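Local atomic coordinates of putative phosphinothricin acetyltransferase YwnH (Bacillus subtilis, PDB entry 1VHS), a protein that probably acetylates the amino group of phosphinothricin with acetyl-CoA, inactivating this herbicide and antibiotic component and so conferring resistance. Residues A[14-19]-A[52-57]; A[68-73]-A[107-112]. All blocks are in the same frame, centred on the assembly; numbering follows the deposited sequence.

Contact 1: A[14-19]-A[52-57]; sequences EAVVAI and RPLYVA
Val16 on the first long helix of the GNAT fold, 13-24, rests against Leu54 and Val56 of strand 54-58, joining that helix to one face of the N-terminal part of the mixed sheet. All the touching is between methyl groups. Val16 points CG2 at the strand, and this methyl lies 4.0 Å from CG1 of Val56. A looser approach, 4.5 Å, brings the same Val16 CG2 near CD2 of Leu54, so a single methyl faces two residues that alternate along the strand and share a sheet face. The side chains of Val16 and Val56 cross at about a right angle. In Val16, CG1 is anti to the backbone N (chi1 170°), which leaves CG2 anti to the carbonyl carbon and aimed at the sheet. Trp44 of helix 42-46 also packs on Val16, while Phe45 of that helix and Trp67 of strand 64-72 touch Leu54. With three buried aliphatic side chains and only 97 Å² of surface buried between the segments, the contact is a sparse, purely dispersive one, and neighbouring aromatic residues add to the hydrophobic layer between helix and sheet.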
ATOM      1  N   GLU A  14       3.119   8.550 -13.555  1.00 25.85           N
ATOM      2  CA  GLU A  14       2.501   9.855 -13.332  1.00 24.89           C
ATOM      3  C   GLU A  14       1.226   9.766 -12.487  1.00 25.28           C
ATOM      4  O   GLU A  14       1.059  10.509 -11.511  1.00 24.29           O
ATOM      5  CB  GLU A  14       2.204  10.520 -14.691  1.00 30.55           C
ATOM      6  CG  GLU A  14       1.128  11.597 -14.671  1.00 38.55           C
ATOM      7  CD  GLU A  14      -0.273  11.019 -14.748  1.00 44.46           C
ATOM      8  OE1 GLU A  14      -0.594  10.367 -15.764  1.00 46.14           O
ATOM      9  OE2 GLU A  14      -1.054  11.214 -13.793  1.00 52.40           O
ATOM     10  N   ALA A  15       0.332   8.855 -12.856  1.00 23.78           N
ATOM     11  CA  ALA A  15      -0.924   8.674 -12.134  1.00 22.57           C
ATOM     12  C   ALA A  15      -0.695   8.081 -10.741  1.00 20.93           C
ATOM     13  O   ALA A  15      -1.399   8.422  -9.793  1.00 20.98           O
ATOM     14  CB  ALA A  15      -1.852   7.773 -12.932  1.00 25.62           C
ATOM     15  N   VAL A  16       0.284   7.187 -10.631  1.00 19.25           N
ATOM     16  CA  VAL A  16       0.603   6.541  -9.359  1.00 19.60           C
ATOM     17  C   VAL A  16       1.088   7.586  -8.358  1.00 21.80           C
ATOM     18  O   VAL A  16       0.665   7.590  -7.202  1.00 19.01           O
ATOM     19  CB  VAL A  16       1.687   5.442  -9.551  1.00 19.44           C
ATOM     20  CG1 VAL A  16       2.199   4.949  -8.204  1.00 20.47           C
ATOM     21  CG2 VAL A  16       1.102   4.271 -10.335  1.00 18.24           C
ATOM     22  N   VAL A  17       1.966   8.479  -8.808  1.00 21.94           N
ATOM     23  CA  VAL A  17       2.483   9.533  -7.943  1.00 22.12           C
ATOM     24  C   VAL A  17       1.382  10.532  -7.605  1.00 21.96           C
ATOM     25  O   VAL A  17       1.296  11.022  -6.478  1.00 22.37           O
ATOM     26  CB  VAL A  17       3.659  10.278  -8.613  1.00 21.05           C
ATOM     27  CG1 VAL A  17       4.048  11.500  -7.786  1.00 24.11           C
ATOM     28  CG2 VAL A  17       4.839   9.341  -8.749  1.00 22.01           C
ATOM     29  N   ALA A  18       0.539  10.837  -8.586  1.00 22.94           N
ATOM     30  CA  ALA A  18      -0.558  11.769  -8.374  1.00 22.99           C
ATOM     31  C   ALA A  18      -1.484  11.248  -7.274  1.00 22.91           C
ATOM     32  O   ALA A  18      -1.901  12.005  -6.394  1.00 23.43           O
ATOM     33  CB  ALA A  18      -1.336  11.966  -9.669  1.00 26.56           C
ATOM     34  N   ILE A  19      -1.806   9.957  -7.327  1.00 21.03           N
ATOM     35  CA  ILE A  19      -2.673   9.348  -6.323  1.00 20.84           C
ATOM     36  C   ILE A  19      -1.981   9.437  -4.965  1.00 22.09           C
ATOM     37  O   ILE A  19      -2.601   9.770  -3.955  1.00 23.41           O
ATOM     38  CB  ILE A  19      -2.970   7.869  -6.662  1.00 19.67           C
ATOM     39  CG1 ILE A  19      -3.915   7.807  -7.867  1.00 22.95           C
ATOM     40  CG2 ILE A  19      -3.562   7.143  -5.440  1.00 21.20           C
ATOM     41  CD1 ILE A  19      -4.200   6.409  -8.364  1.00 24.77           C
ATOM     42  N   ARG A  52       7.266  -9.380  -6.886  1.00 20.93           N
ATOM     43  CA  ARG A  52       6.870  -8.287  -5.991  1.00 20.53           C
ATOM     44  C   ARG A  52       6.463  -7.125  -6.892  1.00 17.80           C
ATOM     45  O   ARG A  52       7.186  -6.142  -7.048  1.00 17.82           O
ATOM     46  CB  ARG A  52       8.045  -7.907  -5.092  1.00 18.14           C
ATOM     47  CG  ARG A  52       8.508  -9.069  -4.205  1.00 22.34           C
ATOM     48  CD  ARG A  52       7.452  -9.428  -3.164  1.00 24.38           C
ATOM     49  NE  ARG A  52       7.845 -10.562  -2.326  1.00 20.52           N
ATOM     50  CZ  ARG A  52       7.652 -11.839  -2.642  1.00 23.71           C
ATOM     51  NH1 ARG A  52       8.052 -12.792  -1.809  1.00 26.26           N
ATOM     52  NH2 ARG A  52       7.053 -12.172  -3.780  1.00 23.56           N
ATOM     53  N   PRO A  53       5.276  -7.230  -7.491  1.00 18.61           N
ATOM     54  CA  PRO A  53       4.779  -6.199  -8.397  1.00 19.53           C
ATOM     55  C   PRO A  53       3.947  -5.049  -7.875  1.00 18.96           C
ATOM     56  O   PRO A  53       3.549  -4.991  -6.709  1.00 16.60           O
ATOM     57  CB  PRO A  53       4.013  -7.014  -9.428  1.00 21.66           C
ATOM     58  CG  PRO A  53       3.379  -8.076  -8.578  1.00 25.61           C
ATOM     59  CD  PRO A  53       4.412  -8.426  -7.519  1.00 18.73           C
ATOM     60  N   LEU A  54       3.713  -4.121  -8.792  1.00 16.95           N
ATOM     61  CA  LEU A  54       2.897  -2.952  -8.557  1.00 15.84           C
ATOM     62  C   LEU A  54       1.725  -3.123  -9.509  1.00 18.00           C
ATOM     63  O   LEU A  54       1.921  -3.290 -10.716  1.00 15.09           O
ATOM     64  CB  LEU A  54       3.661  -1.674  -8.913  1.00 17.65           C
ATOM     65  CG  LEU A  54       2.840  -0.387  -8.807  1.00 23.28           C
ATOM     66  CD1 LEU A  54       2.385  -0.199  -7.364  1.00 24.51           C
ATOM     67  CD2 LEU A  54       3.679   0.804  -9.263  1.00 22.98           C
ATOM     68  N   TYR A  55       0.515  -3.126  -8.964  1.00 15.12           N
ATOM     69  CA  TYR A  55      -0.686  -3.253  -9.777  1.00 19.24           C
ATOM     70  C   TYR A  55      -1.462  -1.951  -9.716  1.00 21.69           C
ATOM     71  O   TYR A  55      -1.468  -1.278  -8.691  1.00 19.51           O
ATOM     72  CB  TYR A  55      -1.605  -4.354  -9.253  1.00 19.66           C
ATOM     73  CG  TYR A  55      -1.032  -5.744  -9.311  1.00 17.83           C
ATOM     74  CD1 TYR A  55      -0.265  -6.245  -8.260  1.00 17.58           C
ATOM     75  CD2 TYR A  55      -1.251  -6.562 -10.416  1.00 22.42           C
ATOM     76  CE1 TYR A  55       0.266  -7.526  -8.306  1.00 23.69           C
ATOM     77  CE2 TYR A  55      -0.718  -7.850 -10.474  1.00 18.28           C
ATOM     78  CZ  TYR A  55       0.039  -8.323  -9.416  1.00 22.56           C
ATOM     79  OH  TYR A  55       0.588  -9.583  -9.474  1.00 22.06           O
ATOM     80  N   VAL A  56      -2.117  -1.594 -10.812  1.00 18.00           N
ATOM     81  CA  VAL A  56      -2.934  -0.397 -10.808  1.00 18.14           C
ATOM     82  C   VAL A  56      -4.364  -0.842 -11.059  1.00 19.51           C
ATOM     83  O   VAL A  56      -4.602  -1.889 -11.670  1.00 21.15           O
ATOM     84  CB  VAL A  56      -2.499   0.627 -11.888  1.00 20.53           C
ATOM     85  CG1 VAL A  56      -1.145   1.223 -11.522  1.00 23.82           C
ATOM     86  CG2 VAL A  56      -2.428  -0.037 -13.253  1.00 20.68           C
ATOM     87  N   ALA A  57      -5.308  -0.066 -10.549  1.00 17.73           N
ATOM     88  CA  ALA A  57      -6.720  -0.360 -10.716  1.00 18.93           C
ATOM     89  C   ALA A  57      -7.333   0.757 -11.550  1.00 21.67           C
ATOM     90  O   ALA A  57      -7.200   1.942 -11.220  1.00 19.90           O
ATOM     91  CB  ALA A  57      -7.406  -0.449  -9.362  1.00 18.46           C
TER

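Contact 2: A[68-73]-A[107-112]; sequences ISFETF and LRIAPN
Phe70 of strand 64-72 reaches across to Ile109 and Ala110, toward the C-terminal end of helix 98-109. The N-terminal end of this GNAT-fold helix falls within a predicted acetyl-CoA-binding stretch, residues 96-100, and the helix packs on the sheet face from which Phe70 projects, opposite that of Ser69 and Glu71.

The apolar interactions centre on the Phe70 ring. Its two meta carbons, flanking CZ, each receive a different methyl: CE1 lies 4.1 Å from Ile109 CG2, and CE2 lies 4.1 Å from Ala110 CB. Both methyls approach the ring plane obliquely. In Ile109, CG2 stands anti to the backbone N while CG1 is anti to the carbonyl carbon (chi1 -70°), which turns the short methyl branch to the ring. Tyr55 of strand 54-58 touches both Phe70 and Ile109, and Ala106, Leu113 and Ile115 also pack on Phe70.

Polar interactions on the strand stay within 68-73 and its other neighbours and do not reach 107-112. Ser69 OG donates to Glu71 OE2 over 2.8 Å, meeting the anti side of the carboxylate, 16° out of its plane. His48 NE2 also bonds to Ser69 OG and Trp44 NE1 to Glu71 OE2, so this small network holds the carboxylate from more than one side chain.

On the helix, Arg108 NE forms a salt bridge with Glu105, and one face of the Arg108 guanidinium takes Ile109 CG1 3.7 Å above its plane, toward the rim.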
ATOM      1  N   ILE A  68      -1.788  -1.037  -5.858  1.00 15.91           N
ATOM      2  CA  ILE A  68      -1.371  -1.984  -4.826  1.00 18.21           C
ATOM      3  C   ILE A  68       0.084  -2.326  -5.100  1.00 18.90           C
ATOM      4  O   ILE A  68       0.434  -2.763  -6.198  1.00 19.88           O
ATOM      5  CB  ILE A  68      -2.173  -3.295  -4.891  1.00 16.79           C
ATOM      6  CG1 ILE A  68      -3.673  -3.017  -4.836  1.00 20.15           C
ATOM      7  CG2 ILE A  68      -1.781  -4.200  -3.726  1.00 21.34           C
ATOM      8  CD1 ILE A  68      -4.509  -4.272  -5.047  1.00 18.88           C
ATOM      9  N   SER A  69       0.931  -2.133  -4.100  1.00 14.82           N
ATOM     10  CA  SER A  69       2.350  -2.404  -4.252  1.00 18.43           C
ATOM     11  C   SER A  69       2.809  -3.483  -3.286  1.00 20.70           C
ATOM     12  O   SER A  69       2.474  -3.434  -2.103  1.00 20.14           O
ATOM     13  CB  SER A  69       3.150  -1.118  -3.986  1.00 17.33           C
ATOM     14  OG  SER A  69       4.538  -1.380  -3.848  1.00 23.04           O
ATOM     15  N   PHE A  70       3.545  -4.470  -3.797  1.00 13.65           N
ATOM     16  CA  PHE A  70       4.107  -5.511  -2.942  1.00 13.88           C
ATOM     17  C   PHE A  70       5.590  -5.159  -2.877  1.00 17.93           C
ATOM     18  O   PHE A  70       6.222  -4.916  -3.904  1.00 20.68           O
ATOM     19  CB  PHE A  70       3.932  -6.906  -3.538  1.00 13.84           C
ATOM     20  CG  PHE A  70       2.522  -7.414  -3.478  1.00 15.21           C
ATOM     21  CD1 PHE A  70       1.644  -7.201  -4.535  1.00 11.50           C
ATOM     22  CD2 PHE A  70       2.062  -8.073  -2.344  1.00 14.89           C
ATOM     23  CE1 PHE A  70       0.319  -7.639  -4.462  1.00 17.83           C
ATOM     24  CE2 PHE A  70       0.738  -8.515  -2.257  1.00 20.28           C
ATOM     25  CZ  PHE A  70      -0.134  -8.297  -3.319  1.00 18.41           C
ATOM     26  N   GLU A  71       6.140  -5.106  -1.673  1.00 20.30           N
ATOM     27  CA  GLU A  71       7.545  -4.752  -1.523  1.00 22.36           C
ATOM     28  C   GLU A  71       8.262  -5.710  -0.601  1.00 23.34           C
ATOM     29  O   GLU A  71       7.646  -6.331   0.264  1.00 18.87           O
ATOM     30  CB  GLU A  71       7.654  -3.320  -1.003  1.00 25.16           C
ATOM     31  CG  GLU A  71       7.167  -2.286  -2.015  1.00 33.58           C
ATOM     32  CD  GLU A  71       6.956  -0.917  -1.410  1.00 35.29           C
ATOM     33  OE1 GLU A  71       7.858  -0.437  -0.691  1.00 37.86           O
ATOM     34  OE2 GLU A  71       5.888  -0.317  -1.662  1.00 35.58           O
ATOM     35  N   THR A  72       9.569  -5.846  -0.804  1.00 25.24           N
ATOM     36  CA  THR A  72      10.376  -6.733   0.023  1.00 25.02           C
ATOM     37  C   THR A  72      10.463  -6.164   1.427  1.00 27.50           C
ATOM     38  O   THR A  72      10.383  -4.948   1.618  1.00 29.61           O
ATOM     39  CB  THR A  72      11.808  -6.862  -0.524  1.00 31.20           C
ATOM     40  OG1 THR A  72      12.440  -5.576  -0.510  1.00 36.74           O
ATOM     41  CG2 THR A  72      11.789  -7.392  -1.939  1.00 26.48           C
ATOM     42  N   PHE A  73      10.616  -7.041   2.412  1.00 27.27           N
ATOM     43  CA  PHE A  73      10.739  -6.592   3.792  1.00 29.51           C
ATOM     44  C   PHE A  73      12.204  -6.259   4.032  1.00 30.74           C
ATOM     45  O   PHE A  73      12.540  -5.170   4.497  1.00 33.65           O
ATOM     46  CB  PHE A  73      10.297  -7.688   4.764  1.00 28.29           C
ATOM     47  CG  PHE A  73      10.578  -7.364   6.202  1.00 25.12           C
ATOM     48  CD1 PHE A  73       9.925  -6.312   6.832  1.00 29.46           C
ATOM     49  CD2 PHE A  73      11.524  -8.093   6.918  1.00 28.41           C
ATOM     50  CE1 PHE A  73      10.210  -5.988   8.162  1.00 30.67           C
ATOM     51  CE2 PHE A  73      11.817  -7.779   8.243  1.00 28.86           C
ATOM     52  CZ  PHE A  73      11.159  -6.724   8.867  1.00 30.96           C
ATOM     53  N   LEU A 107      -4.906 -10.006  -1.407  1.00 15.72           N
ATOM     54  CA  LEU A 107      -4.855 -11.288  -0.712  1.00 15.49           C
ATOM     55  C   LEU A 107      -5.019 -12.498  -1.627  1.00 17.50           C
ATOM     56  O   LEU A 107      -4.504 -13.576  -1.334  1.00 19.14           O
ATOM     57  CB  LEU A 107      -5.901 -11.320   0.412  1.00 17.13           C
ATOM     58  CG  LEU A 107      -5.577 -10.426   1.620  1.00 19.01           C
ATOM     59  CD1 LEU A 107      -6.793 -10.316   2.540  1.00 17.81           C
ATOM     60  CD2 LEU A 107      -4.387 -11.002   2.369  1.00 17.29           C
ATOM     61  N   ARG A 108      -5.740 -12.329  -2.727  1.00 18.71           N
ATOM     62  CA  ARG A 108      -5.913 -13.417  -3.680  1.00 19.54           C
ATOM     63  C   ARG A 108      -4.585 -13.609  -4.403  1.00 19.23           C
ATOM     64  O   ARG A 108      -4.134 -14.732  -4.639  1.00 22.92           O
ATOM     65  CB  ARG A 108      -7.006 -13.066  -4.700  1.00 20.12           C
ATOM     66  CG  ARG A 108      -7.106 -14.048  -5.866  1.00 30.34           C
ATOM     67  CD  ARG A 108      -8.188 -13.640  -6.869  1.00 30.47           C
ATOM     68  NE  ARG A 108      -7.875 -12.402  -7.583  1.00 37.17           N
ATOM     69  CZ  ARG A 108      -6.963 -12.292  -8.546  1.00 39.38           C
ATOM     70  NH1 ARG A 108      -6.755 -11.121  -9.134  1.00 42.03           N
ATOM     71  NH2 ARG A 108      -6.260 -13.349  -8.928  1.00 41.03           N
ATOM     72  N   ILE A 109      -3.956 -12.492  -4.737  1.00 18.52           N
ATOM     73  CA  ILE A 109      -2.693 -12.493  -5.458  1.00 20.39           C
ATOM     74  C   ILE A 109      -1.477 -12.950  -4.656  1.00 19.05           C
ATOM     75  O   ILE A 109      -0.682 -13.755  -5.136  1.00 19.49           O
ATOM     76  CB  ILE A 109      -2.421 -11.084  -6.029  1.00 20.93           C
ATOM     77  CG1 ILE A 109      -3.405 -10.798  -7.167  1.00 21.87           C
ATOM     78  CG2 ILE A 109      -0.972 -10.958  -6.485  1.00 21.13           C
ATOM     79  CD1 ILE A 109      -3.282  -9.391  -7.747  1.00 23.82           C
ATOM     80  N   ALA A 110      -1.345 -12.450  -3.431  1.00 18.31           N
ATOM     81  CA  ALA A 110      -0.196 -12.756  -2.575  1.00 18.82           C
ATOM     82  C   ALA A 110       0.318 -14.199  -2.553  1.00 16.93           C
ATOM     83  O   ALA A 110       1.511 -14.431  -2.730  1.00 18.82           O
ATOM     84  CB  ALA A 110      -0.477 -12.276  -1.149  1.00 17.43           C
ATOM     85  N   PRO A 111      -0.566 -15.183  -2.324  1.00 19.29           N
ATOM     86  CA  PRO A 111      -0.137 -16.584  -2.290  1.00 21.90           C
ATOM     87  C   PRO A 111       0.558 -17.032  -3.571  1.00 24.30           C
ATOM     88  O   PRO A 111       1.507 -17.816  -3.533  1.00 26.70           O
ATOM     89  CB  PRO A 111      -1.443 -17.339  -2.050  1.00 24.56           C
ATOM     90  CG  PRO A 111      -2.238 -16.373  -1.247  1.00 22.00           C
ATOM     91  CD  PRO A 111      -1.995 -15.074  -1.989  1.00 19.80           C
ATOM     92  N   ASN A 112       0.087 -16.532  -4.707  1.00 26.06           N
ATOM     93  CA  ASN A 112       0.685 -16.901  -5.982  1.00 26.64           C
ATOM     94  C   ASN A 112       2.029 -16.225  -6.202  1.00 26.12           C
ATOM     95  O   ASN A 112       2.765 -16.582  -7.119  1.00 27.62           O
ATOM     96  CB  ASN A 112      -0.269 -16.577  -7.134  1.00 30.44           C
ATOM     97  CG  ASN A 112      -1.512 -17.447  -7.120  1.00 39.52           C
ATOM     98  OD1 ASN A 112      -2.463 -17.186  -6.382  1.00 42.11           O
ATOM     99  ND2 ASN A 112      -1.502 -18.499  -7.930  1.00 44.04           N
TER

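Contacts 1 and 2 pack helices on opposite faces of one mixed sheet, through neighbouring antiparallel strands. Both are buried contacts, but contact 1 is built from aliphatic methyls alone, whereas contact 2 sets an aromatic ring against methyls. All three touching residues of contact 1 are buried; in contact 2 Phe70 and Ala110 are buried and Ile109 is partly exposed. The strands are directly bonded: Tyr55 N lies 2.8 Å from Ile68 O, and Phe70 N lies 3.0 Å from Pro53 O, both probable hydrogen bonds. Side chains join them too, with Leu54 CD1 3.6 Å from Ser69 CB on the face of contact 1.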